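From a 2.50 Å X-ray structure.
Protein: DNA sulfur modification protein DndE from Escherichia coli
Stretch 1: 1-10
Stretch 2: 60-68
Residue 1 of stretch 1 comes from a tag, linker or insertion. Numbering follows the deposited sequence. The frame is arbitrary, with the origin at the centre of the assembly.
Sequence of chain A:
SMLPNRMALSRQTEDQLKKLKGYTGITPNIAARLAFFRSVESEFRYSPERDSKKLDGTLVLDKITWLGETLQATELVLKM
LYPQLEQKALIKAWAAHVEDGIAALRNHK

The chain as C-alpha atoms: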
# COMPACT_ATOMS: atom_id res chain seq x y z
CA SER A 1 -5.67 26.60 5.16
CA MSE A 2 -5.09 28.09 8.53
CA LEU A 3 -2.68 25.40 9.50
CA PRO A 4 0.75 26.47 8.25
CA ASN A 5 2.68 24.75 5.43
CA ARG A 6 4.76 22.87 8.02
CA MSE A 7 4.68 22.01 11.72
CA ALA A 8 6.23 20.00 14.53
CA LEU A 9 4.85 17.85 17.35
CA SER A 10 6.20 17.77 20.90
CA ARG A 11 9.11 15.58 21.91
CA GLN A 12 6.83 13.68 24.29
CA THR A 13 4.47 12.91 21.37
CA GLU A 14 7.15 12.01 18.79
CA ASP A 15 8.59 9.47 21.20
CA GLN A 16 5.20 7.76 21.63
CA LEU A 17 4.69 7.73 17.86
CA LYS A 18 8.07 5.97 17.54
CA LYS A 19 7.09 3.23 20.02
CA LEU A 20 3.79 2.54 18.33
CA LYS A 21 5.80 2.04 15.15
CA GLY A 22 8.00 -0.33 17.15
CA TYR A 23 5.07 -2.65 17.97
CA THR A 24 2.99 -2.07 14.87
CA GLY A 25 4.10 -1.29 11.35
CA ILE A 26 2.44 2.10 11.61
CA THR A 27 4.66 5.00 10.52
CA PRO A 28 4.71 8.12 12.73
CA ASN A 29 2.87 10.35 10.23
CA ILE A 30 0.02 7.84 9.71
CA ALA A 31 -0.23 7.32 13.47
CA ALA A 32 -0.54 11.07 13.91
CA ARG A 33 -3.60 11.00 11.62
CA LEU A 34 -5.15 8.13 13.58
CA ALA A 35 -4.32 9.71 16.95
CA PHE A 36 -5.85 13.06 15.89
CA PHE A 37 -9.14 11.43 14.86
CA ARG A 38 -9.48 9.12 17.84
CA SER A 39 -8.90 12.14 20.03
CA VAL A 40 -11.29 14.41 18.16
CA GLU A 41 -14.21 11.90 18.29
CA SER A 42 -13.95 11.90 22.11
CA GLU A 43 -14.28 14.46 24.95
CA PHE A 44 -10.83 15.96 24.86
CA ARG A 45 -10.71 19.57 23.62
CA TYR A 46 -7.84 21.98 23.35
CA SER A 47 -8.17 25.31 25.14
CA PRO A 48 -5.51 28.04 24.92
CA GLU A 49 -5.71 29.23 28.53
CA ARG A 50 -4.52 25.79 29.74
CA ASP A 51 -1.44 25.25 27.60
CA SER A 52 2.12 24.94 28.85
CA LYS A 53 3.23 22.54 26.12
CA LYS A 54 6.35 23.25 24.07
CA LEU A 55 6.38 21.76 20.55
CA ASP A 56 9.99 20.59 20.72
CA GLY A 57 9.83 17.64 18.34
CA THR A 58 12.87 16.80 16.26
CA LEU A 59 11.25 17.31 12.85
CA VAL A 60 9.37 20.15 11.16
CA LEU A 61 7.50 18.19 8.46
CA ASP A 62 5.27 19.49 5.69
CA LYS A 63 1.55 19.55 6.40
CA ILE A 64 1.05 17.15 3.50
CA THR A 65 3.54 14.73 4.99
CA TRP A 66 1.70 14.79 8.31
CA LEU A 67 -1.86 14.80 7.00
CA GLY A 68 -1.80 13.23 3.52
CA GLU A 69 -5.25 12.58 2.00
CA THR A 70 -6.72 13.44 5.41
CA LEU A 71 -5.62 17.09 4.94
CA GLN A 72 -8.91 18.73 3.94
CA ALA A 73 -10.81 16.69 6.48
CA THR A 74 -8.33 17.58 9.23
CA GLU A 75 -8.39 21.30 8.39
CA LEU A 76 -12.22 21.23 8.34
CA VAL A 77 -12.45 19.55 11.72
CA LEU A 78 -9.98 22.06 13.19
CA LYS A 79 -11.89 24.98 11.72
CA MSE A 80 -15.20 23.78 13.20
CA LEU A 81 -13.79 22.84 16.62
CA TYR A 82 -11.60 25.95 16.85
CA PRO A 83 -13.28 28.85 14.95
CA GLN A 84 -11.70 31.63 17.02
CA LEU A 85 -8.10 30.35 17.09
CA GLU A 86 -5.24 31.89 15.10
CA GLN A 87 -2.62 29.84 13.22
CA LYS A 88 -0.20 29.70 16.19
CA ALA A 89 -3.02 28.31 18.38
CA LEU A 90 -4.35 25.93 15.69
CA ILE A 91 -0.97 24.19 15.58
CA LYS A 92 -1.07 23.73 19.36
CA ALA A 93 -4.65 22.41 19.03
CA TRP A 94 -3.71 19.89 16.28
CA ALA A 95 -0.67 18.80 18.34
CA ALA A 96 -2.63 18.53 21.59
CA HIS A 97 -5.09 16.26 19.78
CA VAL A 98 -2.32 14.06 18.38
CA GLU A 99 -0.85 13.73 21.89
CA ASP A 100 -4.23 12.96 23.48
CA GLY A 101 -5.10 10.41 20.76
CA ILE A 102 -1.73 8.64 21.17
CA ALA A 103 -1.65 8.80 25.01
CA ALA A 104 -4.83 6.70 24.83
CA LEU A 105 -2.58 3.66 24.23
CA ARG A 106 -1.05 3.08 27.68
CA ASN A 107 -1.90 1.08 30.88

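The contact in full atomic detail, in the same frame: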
# COMPACT_ATOMS: atom_id res chain seq x y z
N SER A 1 -6.91 26.82 4.40
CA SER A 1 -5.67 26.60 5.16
C SER A 1 -5.60 27.62 6.26
O SER A 1 -5.63 28.82 5.99
CB SER A 1 -4.45 26.79 4.26
OG SER A 1 -4.05 28.16 4.26
N MSE A 2 -5.52 27.18 7.50
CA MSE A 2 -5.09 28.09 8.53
C MSE A 2 -4.00 27.42 9.34
O MSE A 2 -3.29 28.06 10.08
CB MSE A 2 -6.27 28.57 9.38
CG MSE A 2 -5.87 29.69 10.33
SE MSE A 2 -7.13 31.14 10.50
CE MSE A 2 -6.04 32.31 11.64
N LEU A 3 -3.87 26.12 9.16
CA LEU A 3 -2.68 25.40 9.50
C LEU A 3 -1.57 25.85 8.56
O LEU A 3 -1.81 26.06 7.37
CB LEU A 3 -2.90 23.90 9.35
CG LEU A 3 -3.34 23.08 10.57
CD1 LEU A 3 -3.48 21.62 10.20
CD2 LEU A 3 -2.41 23.26 11.75
N PRO A 4 -0.35 26.02 9.09
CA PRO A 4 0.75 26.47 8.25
C PRO A 4 1.17 25.40 7.25
O PRO A 4 0.61 24.31 7.26
CB PRO A 4 1.87 26.74 9.26
CG PRO A 4 1.56 25.89 10.40
CD PRO A 4 0.08 25.81 10.48
N ASN A 5 2.14 25.71 6.39
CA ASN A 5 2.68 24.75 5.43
C ASN A 5 3.45 23.61 6.11
O ASN A 5 3.52 22.50 5.57
CB ASN A 5 3.60 25.46 4.42
CG ASN A 5 4.88 26.01 5.06
OD1 ASN A 5 5.98 25.82 4.53
ND2 ASN A 5 4.74 26.69 6.20
N ARG A 6 4.02 23.88 7.27
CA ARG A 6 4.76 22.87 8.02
C ARG A 6 4.68 23.06 9.53
O ARG A 6 4.50 24.17 10.03
CB ARG A 6 6.22 22.76 7.54
CG ARG A 6 6.96 24.06 7.50
CD ARG A 6 8.41 23.82 7.16
NE ARG A 6 8.74 24.10 5.77
CZ ARG A 6 9.94 24.54 5.37
NH1 ARG A 6 10.90 24.75 6.27
NH2 ARG A 6 10.17 24.79 4.09
N MSE A 7 4.80 21.95 10.27
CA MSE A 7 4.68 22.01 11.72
C MSE A 7 5.42 20.88 12.39
O MSE A 7 5.81 19.91 11.73
CB MSE A 7 3.21 21.96 12.15
CG MSE A 7 2.46 20.76 11.66
SE MSE A 7 1.12 21.23 10.31
CE MSE A 7 2.27 21.34 8.79
N ALA A 8 5.59 21.02 13.70
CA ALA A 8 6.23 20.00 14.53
C ALA A 8 5.30 19.56 15.66
O ALA A 8 4.42 20.30 16.07
CB ALA A 8 7.54 20.54 15.09
N LEU A 9 5.50 18.33 16.14
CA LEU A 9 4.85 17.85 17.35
C LEU A 9 5.76 18.09 18.56
O LEU A 9 6.83 18.66 18.44
CB LEU A 9 4.51 16.36 17.22
CG LEU A 9 3.39 16.11 16.22
CD1 LEU A 9 3.19 14.63 15.97
CD2 LEU A 9 2.09 16.74 16.70
N SER A 10 5.32 17.67 19.74
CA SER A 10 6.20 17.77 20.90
C SER A 10 7.14 16.57 20.92
O SER A 10 6.92 15.58 20.20
CB SER A 10 5.42 17.88 22.20
OG SER A 10 4.62 16.73 22.43
N VAL A 60 10.43 19.28 11.70
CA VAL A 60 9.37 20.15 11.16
C VAL A 60 8.98 19.60 9.78
O VAL A 60 9.66 19.88 8.78
CB VAL A 60 9.82 21.63 11.03
CG1 VAL A 60 8.65 22.49 10.58
CG2 VAL A 60 10.38 22.16 12.33
N LEU A 61 7.92 18.81 9.72
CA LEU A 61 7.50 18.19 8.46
C LEU A 61 6.42 19.00 7.78
O LEU A 61 5.65 19.68 8.44
CB LEU A 61 7.00 16.77 8.69
CG LEU A 61 7.93 15.86 9.48
CD1 LEU A 61 7.20 14.59 9.84
CD2 LEU A 61 9.23 15.57 8.72
N ASP A 62 6.36 18.91 6.46
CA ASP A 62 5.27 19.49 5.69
C ASP A 62 3.91 19.00 6.14
O ASP A 62 3.74 17.83 6.48
CB ASP A 62 5.42 19.16 4.20
CG ASP A 62 6.73 19.63 3.63
OD1 ASP A 62 7.26 20.67 4.09
OD2 ASP A 62 7.24 18.96 2.71
N LYS A 63 2.94 19.90 6.12
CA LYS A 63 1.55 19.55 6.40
C LYS A 63 1.07 18.34 5.61
O LYS A 63 0.34 17.51 6.14
CB LYS A 63 0.64 20.75 6.12
CG LYS A 63 -0.79 20.53 6.60
CD LYS A 63 -1.56 21.85 6.67
CE LYS A 63 -1.70 22.51 5.30
NZ LYS A 63 -1.80 23.98 5.44
N ILE A 64 1.51 18.22 4.36
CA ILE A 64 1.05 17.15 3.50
C ILE A 64 1.64 15.82 3.95
O ILE A 64 0.98 14.78 3.90
CB ILE A 64 1.40 17.39 2.03
CG1 ILE A 64 1.19 18.86 1.67
CG2 ILE A 64 0.53 16.49 1.13
CD1 ILE A 64 1.23 19.14 0.17
N THR A 65 2.88 15.88 4.40
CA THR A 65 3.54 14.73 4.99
C THR A 65 2.76 14.24 6.21
O THR A 65 2.49 13.04 6.33
CB THR A 65 4.98 15.04 5.40
OG1 THR A 65 5.66 15.69 4.32
CG2 THR A 65 5.71 13.77 5.75
N TRP A 66 2.43 15.15 7.11
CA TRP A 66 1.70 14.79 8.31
C TRP A 66 0.30 14.29 7.98
O TRP A 66 -0.11 13.22 8.47
CB TRP A 66 1.56 15.97 9.28
CG TRP A 66 2.78 16.32 10.09
CD1 TRP A 66 3.48 17.48 10.03
CD2 TRP A 66 3.41 15.52 11.10
NE1 TRP A 66 4.52 17.46 10.93
CE2 TRP A 66 4.50 16.27 11.60
CE3 TRP A 66 3.17 14.24 11.63
CZ2 TRP A 66 5.34 15.79 12.61
CZ3 TRP A 66 4.01 13.77 12.63
CH2 TRP A 66 5.09 14.54 13.10
N LEU A 67 -0.42 15.04 7.16
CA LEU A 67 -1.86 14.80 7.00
C LEU A 67 -2.23 13.91 5.84
O LEU A 67 -3.17 13.13 5.95
CB LEU A 67 -2.66 16.11 6.97
CG LEU A 67 -2.37 17.06 8.15
CD1 LEU A 67 -3.27 18.29 8.11
CD2 LEU A 67 -2.48 16.34 9.51
N GLY A 68 -1.50 14.02 4.72
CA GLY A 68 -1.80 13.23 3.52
C GLY A 68 -3.19 13.52 2.97
O GLY A 68 -3.62 14.67 2.99

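How does Lys63, the residue most covered in this contact, hold the N-terminal segment? It uses both ends. Its backbone N, in the first turn of the helix, donates a nearly straight hydrogen bond to Asn5 O (2.7 Å). Its side chain reaches across to the segment, where Lys63 NZ donates to Leu3 O at 2.8 Å and to Pro4 O at 3.0 Å. The aliphatic part is used too: Lys63 CD packs 3.6 Å from Leu3 CB.

What does Met7, a selenomethionine, contribute? Its backbone forms the hydrogen-bonded pair of a short antiparallel bridge with Leu61. Met7 N donates to Leu61 O at 3.0 Å, while the return bond from Leu61 N to Met7 O, 3.1 Å, is weak, with an angle of only 132°. The side chain ends against the start of the helix, with Met7 CE 3.1 Å from Lys63 CA, shorter than an ordinary carbon-carbon contact.

Why does Trp66 matter to the same strand? Its indole NE1 donates to Met7 O at 2.9 Å, so this carbonyl accepts from both the ring and the neighbouring strand. The oxygen lies at the ring edge, near its plane, where the indole N-H points. Apolar contacts extend the grip: Met7 CG lies 3.8 Å from Trp66 CD1, and Leu9 CD1 reaches Trp66 CH2 at 3.4 Å.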